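Local coordinates for angiopoietin-related protein 6 (Homo sapiens, PDB 6Y43), which is a secreted angiopoietin-like factor whose calcium-binding fibrinogen-like globe domain probably mediates recognition in growth and immune signalling, at residues T49-R54 and Y79-E84; L127-Y132 and W142-P147. All coordinates share one frame; numbering follows the deposited sequence.

Contact 1: residues T49-R54 and Y79-E84; sequences TVIQRR and YWLGLE
I51 and Q52 form a classic beta bulge in strand 48-54, both facing M215 of strand 212-219, and beside it Y79 and W80 pair antiparallel with R53 and Q52. The backbone bonds are R53 N to Y79 O (3.0 Å) and the longer Y79 N to R53 O (3.3 Å); L81 N adds one to I51 O (2.9 Å) just past the strand. I51 O also receives a bond from water 1, which accepts from G82 N and lies over one face of the W80 ring. At the ring's edge Q52 CG meets W80 CE3 at 3.6 Å, amide and indole planes 87° apart; their polar ends turn to N181 and to the carbonyl of Y68.

Y79 CG lies between its backbone N and carbonyl carbon (chi1 73°), which carries the phenol obliquely over to V50. Its OH makes a short but weak bond to V50 O (2.5 Å) and is also bonded to W38 N, while CZ touches V50 CG1 at 3.8 Å. R53 NH2, bonded to G77 O, comes to the ring's edge near CE1 (3.8 Å). A phenylalanine in place of Y79 would probably keep the ring packing but cost W38 N its hydroxyl partner and V50 O its weak one. One phenol oxygen ties strand 79-80 to the already paired strands 33-40 and, weakly, 48-54, and a water satisfies backbone atoms where the pairing gives way to the turn into helix 83-90.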
loop_
_atom_site.group_PDB
_atom_site.type_symbol
_atom_site.label_atom_id
_atom_site.label_comp_id
_atom_site.label_asym_id
_atom_site.label_seq_id
_atom_site.Cartn_x
_atom_site.Cartn_y
_atom_site.Cartn_z
ATOM N N THR A 49 4.772 -0.829 9.137
ATOM C CA THR A 49 4.713 0.528 8.604
ATOM C C THR A 49 3.631 0.597 7.535
ATOM O O THR A 49 3.722 -0.095 6.518
ATOM C CB THR A 49 6.060 0.930 8.004
ATOM O OG1 THR A 49 7.071 0.808 9.005
ATOM C CG2 THR A 49 6.019 2.349 7.429
ATOM N N VAL A 50 2.610 1.425 7.761
ATOM C CA VAL A 50 1.593 1.609 6.734
ATOM C C VAL A 50 2.179 2.451 5.606
ATOM O O VAL A 50 2.680 3.555 5.841
ATOM C CB VAL A 50 0.341 2.268 7.331
ATOM C CG1 VAL A 50 -0.660 2.620 6.232
ATOM C CG2 VAL A 50 -0.287 1.352 8.368
ATOM N N ILE A 51 2.065 1.951 4.369
ATOM C CA ILE A 51 2.480 2.711 3.187
ATOM C C ILE A 51 1.316 3.161 2.321
ATOM O O ILE A 51 1.523 4.001 1.429
ATOM C CB ILE A 51 3.501 1.942 2.325
ATOM C CG1 ILE A 51 2.879 0.705 1.667
ATOM C CG2 ILE A 51 4.683 1.525 3.174
ATOM C CD1 ILE A 51 3.735 0.111 0.584
ATOM N N GLN A 52 0.105 2.691 2.595
ATOM C CA GLN A 52 -1.081 3.041 1.837
ATOM C C GLN A 52 -2.268 2.718 2.714
ATOM O O GLN A 52 -2.254 1.688 3.396
ATOM C CB GLN A 52 -1.173 2.235 0.538
ATOM C CG GLN A 52 -2.285 2.695 -0.356
ATOM C CD GLN A 52 -3.527 1.831 -0.284
ATOM O OE1 GLN A 52 -3.666 0.983 0.600
ATOM N NE2 GLN A 52 -4.447 2.051 -1.228
ATOM N N ARG A 53 -3.273 3.594 2.723
ATOM C CA ARG A 53 -4.493 3.284 3.461
ATOM C C ARG A 53 -5.676 3.997 2.839
ATOM O O ARG A 53 -5.594 5.193 2.521
ATOM C CB ARG A 53 -4.394 3.679 4.938
ATOM C CG ARG A 53 -5.619 3.283 5.726
ATOM C CD ARG A 53 -5.327 3.324 7.237
ATOM N NE ARG A 53 -4.760 4.608 7.602
ATOM C CZ ARG A 53 -4.018 4.840 8.678
ATOM N NH1 ARG A 53 -3.737 3.874 9.530
ATOM N NH2 ARG A 53 -3.551 6.051 8.882
ATOM N N ARG A 54 -6.769 3.256 2.687
ATOM C CA ARG A 54 -8.068 3.768 2.273
ATOM C C ARG A 54 -9.107 3.459 3.340
ATOM O O ARG A 54 -9.133 2.349 3.872
ATOM C CB ARG A 54 -8.563 3.104 0.997
ATOM C CG ARG A 54 -7.565 2.978 -0.145
ATOM C CD ARG A 54 -7.043 4.335 -0.538
ATOM N NE ARG A 54 -8.048 5.222 -1.121
ATOM C CZ ARG A 54 -8.437 5.201 -2.389
ATOM N NH1 ARG A 54 -7.945 4.299 -3.225
ATOM N NH2 ARG A 54 -9.326 6.083 -2.842
ATOM N N TYR A 79 -3.725 7.788 3.119
ATOM C CA TYR A 79 -2.502 8.323 2.552
ATOM C C TYR A 79 -1.791 7.300 1.687
ATOM O O TYR A 79 -2.128 6.115 1.671
ATOM C CB TYR A 79 -1.546 8.847 3.627
ATOM C CG TYR A 79 -0.792 7.853 4.499
ATOM C CD1 TYR A 79 -1.381 7.313 5.632
ATOM C CD2 TYR A 79 0.536 7.525 4.241
ATOM C CE1 TYR A 79 -0.675 6.467 6.470
ATOM C CE2 TYR A 79 1.229 6.669 5.057
ATOM C CZ TYR A 79 0.615 6.161 6.187
ATOM O OH TYR A 79 1.308 5.342 7.019
ATOM N N TRP A 80 -0.799 7.819 0.959
ATOM C CA TRP A 80 0.142 7.073 0.133
ATOM C C TRP A 80 1.527 7.578 0.510
ATOM O O TRP A 80 1.826 8.756 0.307
ATOM C CB TRP A 80 -0.130 7.324 -1.355
ATOM C CG TRP A 80 0.878 6.754 -2.296
ATOM C CD1 TRP A 80 1.826 7.438 -3.009
ATOM C CD2 TRP A 80 0.997 5.373 -2.691
ATOM N NE1 TRP A 80 2.558 6.557 -3.792
ATOM C CE2 TRP A 80 2.065 5.288 -3.602
ATOM C CE3 TRP A 80 0.328 4.200 -2.319
ATOM C CZ2 TRP A 80 2.460 4.075 -4.191
ATOM C CZ3 TRP A 80 0.738 2.998 -2.880
ATOM C CH2 TRP A 80 1.795 2.952 -3.813
ATOM N N LEU A 81 2.372 6.698 1.056
ATOM C CA LEU A 81 3.646 7.167 1.601
ATOM C C LEU A 81 4.541 7.742 0.514
ATOM O O LEU A 81 5.309 8.681 0.778
ATOM C CB LEU A 81 4.369 6.037 2.335
ATOM C CG LEU A 81 5.662 6.415 3.053
ATOM C CD1 LEU A 81 5.359 7.508 4.107
ATOM C CD2 LEU A 81 6.301 5.193 3.688
ATOM N N GLY A 82 4.476 7.183 -0.694
ATOM C CA GLY A 82 5.258 7.648 -1.829
ATOM C C GLY A 82 6.185 6.586 -2.379
ATOM O O GLY A 82 6.835 5.853 -1.627
ATOM N N LEU A 83 6.270 6.524 -3.711
ATOM C CA LEU A 83 7.151 5.557 -4.338
ATOM C C LEU A 83 8.601 5.761 -3.923
ATOM O O LEU A 83 9.334 4.786 -3.705
ATOM C CB LEU A 83 7.015 5.655 -5.848
ATOM C CG LEU A 83 5.642 5.241 -6.386
ATOM C CD1 LEU A 83 5.437 5.859 -7.769
ATOM C CD2 LEU A 83 5.450 3.740 -6.424
ATOM N N GLU A 84 9.053 7.019 -3.837
ATOM C CA GLU A 84 10.460 7.233 -3.495
ATOM C C GLU A 84 10.715 6.835 -2.049
ATOM O O GLU A 84 11.644 6.050 -1.798
ATOM C CB GLU A 84 10.866 8.676 -3.796
ATOM C CG GLU A 84 12.354 8.962 -3.506
ATOM C CD GLU A 84 13.315 8.088 -4.331
ATOM O OE1 GLU A 84 12.894 7.519 -5.371
ATOM O OE2 GLU A 84 14.503 7.976 -3.935
HETATM O O HOH W 1 3.311 4.341 -0.767
#

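Contact 2: residues L127-Y132 and W142-P147; sequences LRLGQY and WHNDKP
L127 meets the turn 143-146 along both its backbone and its side chain, and this is the close-fitting part of the contact. L127 N donates to K146 O (3.2 Å), and D145 N returns a bond to L127 O (2.8 Å). With CG anti to the backbone N, the leucine directs CD2 at the carbonyl of H143, 3.5 Å from its O; the same side chain also packs on F116 of strand 108-118. H143 CB lies nearby, while its imidazole leads off to be fixed by W171 O and H177 N.

Strand 127-133 pairs antiparallel with strand 108-118 in the sheet of the fibrinogen-like globe. Against it sits a type II beta turn from H143 to K146, closed by K146 N to H143 O, with D145 supplying the positive phi of its third position.

The more exposed side is held by polar bonds, some of them through water. The R128 chain bends at chi2 (86°) to bring the edge of its guanidinium to D145, and NH1 makes a nearly straight salt bridge to OD1 (2.9 Å, 177°). The oxygen lies in the guanidinium plane, whereas NH1 reaches it from above the carboxylate plane. NH1 also bonds L127 O (3.1 Å), which it and D145 N approach from opposite faces of the carbonyl. Water 2 connects R128 NH2 to D145 OD1, and E119 holds NE, so the arginine is shared between two acids. The fit is looser at N144, where OD1 has a long, weak bond from L129 N (3.4 Å) and a firmer one from water 3 (2.7 Å), while ND2 merely rests near L129 CB at 3.9 Å.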
loop_
_atom_site.group_PDB
_atom_site.type_symbol
_atom_site.label_atom_id
_atom_site.label_comp_id
_atom_site.label_asym_id
_atom_site.label_seq_id
_atom_site.Cartn_x
_atom_site.Cartn_y
_atom_site.Cartn_z
ATOM N N LEU A 127 7.516 -3.221 -9.525
ATOM C CA LEU A 127 7.221 -4.018 -8.344
ATOM C C LEU A 127 7.969 -5.348 -8.346
ATOM O O LEU A 127 8.096 -6.000 -9.388
ATOM C CB LEU A 127 5.725 -4.297 -8.279
ATOM C CG LEU A 127 5.138 -5.112 -7.123
ATOM C CD1 LEU A 127 5.322 -4.392 -5.783
ATOM C CD2 LEU A 127 3.682 -5.367 -7.430
ATOM N N ARG A 128 8.491 -5.729 -7.168
ATOM C CA ARG A 128 9.018 -7.079 -6.922
ATOM C C ARG A 128 8.329 -7.634 -5.672
ATOM O O ARG A 128 8.220 -6.926 -4.703
ATOM C CB ARG A 128 10.531 -7.032 -6.715
ATOM C CG ARG A 128 11.405 -7.003 -7.958
ATOM C CD ARG A 128 11.535 -5.564 -8.391
ATOM N NE ARG A 128 12.346 -5.390 -9.584
ATOM C CZ ARG A 128 11.932 -5.622 -10.828
ATOM N NH1 ARG A 128 10.690 -6.054 -11.050
ATOM N NH2 ARG A 128 12.754 -5.422 -11.857
ATOM N N LEU A 129 7.834 -8.859 -5.670
ATOM C CA LEU A 129 7.052 -9.405 -4.541
ATOM C C LEU A 129 7.822 -10.609 -4.004
ATOM O O LEU A 129 8.815 -11.045 -4.656
ATOM C CB LEU A 129 5.688 -9.776 -5.074
ATOM C CG LEU A 129 4.737 -8.607 -5.257
ATOM C CD1 LEU A 129 3.445 -9.110 -5.816
ATOM C CD2 LEU A 129 4.610 -7.979 -3.845
ATOM N N GLY A 130 7.457 -11.198 -2.864
ATOM C CA GLY A 130 7.876 -12.574 -2.746
ATOM C C GLY A 130 6.795 -13.620 -2.682
ATOM O O GLY A 130 5.646 -13.401 -3.136
ATOM N N GLN A 131 7.065 -14.737 -2.011
ATOM C CA GLN A 131 6.072 -15.805 -1.879
ATOM C C GLN A 131 4.805 -15.365 -1.158
ATOM O O GLN A 131 4.853 -14.746 -0.099
ATOM C CB GLN A 131 6.702 -17.010 -1.152
ATOM C CG GLN A 131 5.807 -18.213 -0.928
ATOM C CD GLN A 131 6.643 -19.430 -0.562
ATOM O OE1 GLN A 131 7.453 -19.386 0.372
ATOM N NE2 GLN A 131 6.479 -20.512 -1.319
ATOM N N TYR A 132 3.666 -15.769 -1.711
ATOM C CA TYR A 132 2.364 -15.403 -1.184
ATOM C C TYR A 132 1.847 -16.377 -0.106
ATOM O O TYR A 132 2.028 -17.595 -0.198
ATOM C CB TYR A 132 1.321 -15.324 -2.313
ATOM C CG TYR A 132 -0.097 -15.275 -1.785
ATOM C CD1 TYR A 132 -0.680 -14.085 -1.420
ATOM C CD2 TYR A 132 -0.848 -16.457 -1.607
ATOM C CE1 TYR A 132 -1.937 -14.035 -0.885
ATOM C CE2 TYR A 132 -2.120 -16.410 -1.082
ATOM C CZ TYR A 132 -2.660 -15.194 -0.719
ATOM O OH TYR A 132 -3.914 -15.092 -0.180
ATOM N N TRP A 142 -0.294 -10.923 -10.045
ATOM C CA TRP A 142 -0.351 -10.574 -11.470
ATOM C C TRP A 142 0.349 -9.264 -11.775
ATOM O O TRP A 142 0.625 -8.971 -12.951
ATOM C CB TRP A 142 -1.794 -10.472 -11.918
ATOM C CG TRP A 142 -2.029 -10.778 -13.394
ATOM C CD1 TRP A 142 -1.474 -11.788 -14.113
ATOM C CD2 TRP A 142 -2.907 -10.083 -14.273
ATOM N NE1 TRP A 142 -1.949 -11.765 -15.417
ATOM C CE2 TRP A 142 -2.838 -10.726 -15.529
ATOM C CE3 TRP A 142 -3.740 -8.965 -14.133
ATOM C CZ2 TRP A 142 -3.553 -10.285 -16.617
ATOM C CZ3 TRP A 142 -4.465 -8.535 -15.236
ATOM C CH2 TRP A 142 -4.360 -9.185 -16.453
ATOM N N HIS A 143 0.645 -8.468 -10.757
ATOM C CA HIS A 143 1.277 -7.177 -10.932
ATOM C C HIS A 143 2.775 -7.224 -10.712
ATOM O O HIS A 143 3.452 -6.203 -10.868
ATOM C CB HIS A 143 0.626 -6.204 -9.969
ATOM C CG HIS A 143 -0.826 -6.028 -10.252
ATOM N ND1 HIS A 143 -1.281 -5.168 -11.223
ATOM C CD2 HIS A 143 -1.918 -6.670 -9.778
ATOM C CE1 HIS A 143 -2.600 -5.228 -11.279
ATOM N NE2 HIS A 143 -3.014 -6.131 -10.412
ATOM N N ASN A 144 3.302 -8.391 -10.371
ATOM C CA ASN A 144 4.740 -8.539 -10.192
ATOM C C ASN A 144 5.502 -8.134 -11.457
ATOM O O ASN A 144 5.119 -8.489 -12.579
ATOM C CB ASN A 144 5.005 -9.991 -9.835
ATOM C CG ASN A 144 6.283 -10.207 -9.113
ATOM O OD1 ASN A 144 7.121 -9.311 -9.005
ATOM N ND2 ASN A 144 6.427 -11.403 -8.557
ATOM N N ASP A 145 6.592 -7.391 -11.258
ATOM C CA ASP A 145 7.474 -6.961 -12.345
ATOM C C ASP A 145 6.710 -6.168 -13.390
ATOM O O ASP A 145 6.998 -6.262 -14.593
ATOM C CB ASP A 145 8.176 -8.155 -13.002
ATOM C CG ASP A 145 9.364 -7.752 -13.870
ATOM O OD1 ASP A 145 9.880 -6.622 -13.744
ATOM O OD2 ASP A 145 9.752 -8.599 -14.704
ATOM N N LYS A 146 5.714 -5.412 -12.947
ATOM C CA LYS A 146 5.091 -4.401 -13.764
ATOM C C LYS A 146 5.543 -3.011 -13.311
ATOM O O LYS A 146 5.755 -2.782 -12.112
ATOM C CB LYS A 146 3.565 -4.489 -13.685
ATOM C CG LYS A 146 2.957 -5.742 -14.353
ATOM C CD LYS A 146 3.211 -5.779 -15.858
ATOM C CE LYS A 146 2.887 -7.148 -16.405
ATOM N NZ LYS A 146 3.245 -7.232 -17.863
ATOM N N PRO A 147 5.724 -2.095 -14.249
ATOM C CA PRO A 147 6.085 -0.722 -13.897
ATOM C C PRO A 147 4.891 0.002 -13.308
ATOM O O PRO A 147 3.744 -0.400 -13.490
ATOM C CB PRO A 147 6.505 -0.116 -15.232
ATOM C CG PRO A 147 5.720 -0.874 -16.242
ATOM C CD PRO A 147 5.548 -2.264 -15.707
HETATM O O HOH W 2 12.307 -6.268 -14.846
HETATM O O HOH W 3 9.598 -10.188 -8.232
#

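In the fold
Contact 1 and contact 2 reach the same antiparallel sheet and follow one another along the chain, their centres about 17 Å apart and their nearest atoms about 8 Å apart, without touching. Contact 1 lies deep, its centre about 5 Å from that of the chain, against about 13 Å for contact 2. Residues flanking contact 2 do meet contact 1: E84 bonds the hydroxyl of Y125, just before 127-132, and L83 packs on F148, just after 142-147. From contact 2, the K146 side chain comes within about 10 Å of the calcium ion held by D154, D156, Y158 and G160, and bonds S157, which lies among the residues of that site.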